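Local coordinates for protein phosphoribosylaminoimidazole carboxylase, ATPase subunit (Thermotoga maritima, PDB 3AX6) that probably catalyses the ATP-dependent joining of bicarbonate to 5-aminoimidazole ribonucleotide, giving N5-carboxyaminoimidazole ribonucleotide in purine biosynthesis, at residues Pro194-Tyr199 against Val210-Arg215. Residues are numbered along the deposited sequence; the frame is centred on the assembly and turned at random.
Sequences PVVEMY and VIAPAR
V195 O accepts A214 N at 3.1 Å, while V195 CG2 touches the A214 methyl. V196 CB presses on V210 CG1 at 3.5 Å, tighter than usual van der Waals contact, and V196 CG1 meets A212 CB. E197 and I211 form an antiparallel hydrogen-bonded pair, E197 N to I211 O at 2.8 Å and I211 N to E197 O at 2.7 Å. With CG anti to the backbone N (chi1 -179°), the extended E197 side chain runs beside I211, its CB against A214. E197 OE2 takes R215 NH1 on its syn side at 2.9 Å in a salt bridge, NH1 29° out of the carboxylate plane; OE2 also pairs with K176, and R215 NH2 with E355 of helix 354-364. The selenium of M198 meets V210 CG2 at 4.0 Å; this side chain lies about 7 Å from bound ADP, beside E177 of its pocket. Y199 lays CB and CD1 against I211 CD1, with R215 NH1 near the ring edge. A leucine in place of R215 would probably leave E197 with K176 alone for charge compensation and E355 without its guanidinium mate. Two positive groups on one buried carboxylate would probably favour its ionised form; these salt bridges join the ATP-grasp hairpin to strand 174-184 and helix 354-364.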
loop_
_atom_site.group_PDB
_atom_site.type_symbol
_atom_site.label_atom_id
_atom_site.label_comp_id
_atom_site.label_asym_id
_atom_site.label_seq_id
_atom_site.Cartn_x
_atom_site.Cartn_y
_atom_site.Cartn_z
ATOM N N PRO A 194 -17.388 6.739 0.412
ATOM C CA PRO A 194 -17.928 8.098 0.406
ATOM C C PRO A 194 -18.168 8.503 -1.055
ATOM O O PRO A 194 -17.596 7.912 -1.977
ATOM C CB PRO A 194 -16.808 8.914 1.050
ATOM C CG PRO A 194 -16.152 7.924 1.970
ATOM C CD PRO A 194 -16.100 6.680 1.128
ATOM N N VAL A 195 -19.034 9.481 -1.274
ATOM C CA VAL A 195 -19.267 9.935 -2.628
ATOM C C VAL A 195 -18.176 10.974 -2.871
ATOM O O VAL A 195 -17.834 11.729 -1.964
ATOM C CB VAL A 195 -20.696 10.547 -2.800
ATOM C CG1 VAL A 195 -21.351 10.746 -1.461
ATOM C CG2 VAL A 195 -20.626 11.856 -3.559
ATOM N N VAL A 196 -17.601 10.986 -4.071
ATOM C CA VAL A 196 -16.553 11.954 -4.375
ATOM C C VAL A 196 -16.970 12.918 -5.471
ATOM O O VAL A 196 -17.920 12.664 -6.216
ATOM C CB VAL A 196 -15.227 11.268 -4.769
ATOM C CG1 VAL A 196 -14.710 10.457 -3.597
ATOM C CG2 VAL A 196 -15.421 10.397 -5.993
ATOM N N GLU A 197 -16.241 14.025 -5.555
ATOM C CA GLU A 197 -16.526 15.082 -6.514
ATOM C C GLU A 197 -15.481 15.168 -7.614
ATOM O O GLU A 197 -14.276 15.158 -7.344
ATOM C CB GLU A 197 -16.598 16.420 -5.763
ATOM C CG GLU A 197 -16.920 17.657 -6.599
ATOM C CD GLU A 197 -16.820 18.960 -5.792
ATOM O OE1 GLU A 197 -17.084 18.947 -4.570
ATOM O OE2 GLU A 197 -16.493 20.008 -6.380
HETATM N N MSE A 198 -15.951 15.237 -8.856
HETATM C CA MSE A 198 -15.062 15.376 -9.999
HETATM C C MSE A 198 -14.819 16.870 -10.142
HETATM O O MSE A 198 -15.763 17.642 -10.295
HETATM C CB MSE A 198 -15.718 14.858 -11.283
HETATM C CG MSE A 198 -16.181 13.413 -11.228
HETATM SE SE MSE A 198 -14.782 12.207 -10.685
HETATM C CE MSE A 198 -13.873 12.013 -12.376
ATOM N N TYR A 199 -13.560 17.283 -10.075
ATOM C CA TYR A 199 -13.219 18.693 -10.202
ATOM C C TYR A 199 -12.697 18.970 -11.613
ATOM O O TYR A 199 -13.183 19.863 -12.307
ATOM C CB TYR A 199 -12.156 19.061 -9.172
ATOM C CG TYR A 199 -11.800 20.520 -9.162
ATOM C CD1 TYR A 199 -12.559 21.436 -8.440
ATOM C CD2 TYR A 199 -10.705 20.992 -9.878
ATOM C CE1 TYR A 199 -12.237 22.787 -8.426
ATOM C CE2 TYR A 199 -10.374 22.343 -9.873
ATOM C CZ TYR A 199 -11.143 23.232 -9.144
ATOM O OH TYR A 199 -10.810 24.564 -9.128
ATOM N N VAL A 210 -10.086 14.307 -8.411
ATOM C CA VAL A 210 -11.152 13.892 -7.506
ATOM C C VAL A 210 -11.059 14.543 -6.124
ATOM O O VAL A 210 -9.969 14.700 -5.572
ATOM C CB VAL A 210 -11.149 12.345 -7.344
ATOM C CG1 VAL A 210 -12.213 11.903 -6.354
ATOM C CG2 VAL A 210 -11.384 11.693 -8.688
ATOM N N ILE A 211 -12.211 14.925 -5.578
ATOM C CA ILE A 211 -12.275 15.539 -4.259
ATOM C C ILE A 211 -13.061 14.621 -3.336
ATOM O O ILE A 211 -14.220 14.309 -3.599
ATOM C CB ILE A 211 -12.988 16.911 -4.290
ATOM C CG1 ILE A 211 -12.229 17.893 -5.192
ATOM C CG2 ILE A 211 -13.078 17.469 -2.877
ATOM C CD1 ILE A 211 -12.973 19.197 -5.452
ATOM N N ALA A 212 -12.430 14.191 -2.252
ATOM C CA ALA A 212 -13.074 13.298 -1.296
ATOM C C ALA A 212 -13.073 13.913 0.095
ATOM O O ALA A 212 -12.014 14.232 0.630
ATOM C CB ALA A 212 -12.340 11.951 -1.267
ATOM N N PRO A 213 -14.259 14.102 0.696
ATOM C CA PRO A 213 -15.574 13.777 0.135
ATOM C C PRO A 213 -16.111 14.945 -0.693
ATOM O O PRO A 213 -15.676 16.087 -0.530
ATOM C CB PRO A 213 -16.419 13.514 1.376
ATOM C CG PRO A 213 -15.853 14.497 2.358
ATOM C CD PRO A 213 -14.359 14.353 2.146
ATOM N N ALA A 214 -17.051 14.653 -1.584
ATOM C CA ALA A 214 -17.629 15.686 -2.435
ATOM C C ALA A 214 -18.136 16.838 -1.576
ATOM O O ALA A 214 -18.647 16.627 -0.476
ATOM C CB ALA A 214 -18.767 15.105 -3.263
ATOM N N ARG A 215 -17.979 18.060 -2.073
ATOM C CA ARG A 215 -18.439 19.222 -1.330
ATOM C C ARG A 215 -19.890 19.476 -1.704
ATOM O O ARG A 215 -20.200 20.366 -2.499
ATOM C CB ARG A 215 -17.579 20.436 -1.660
ATOM C CG ARG A 215 -16.105 20.152 -1.501
ATOM C CD ARG A 215 -15.404 20.409 -2.798
ATOM N NE ARG A 215 -14.766 21.710 -2.786
ATOM C CZ ARG A 215 -14.554 22.443 -3.868
ATOM N NH1 ARG A 215 -14.937 22.005 -5.063
ATOM N NH2 ARG A 215 -13.943 23.611 -3.750
#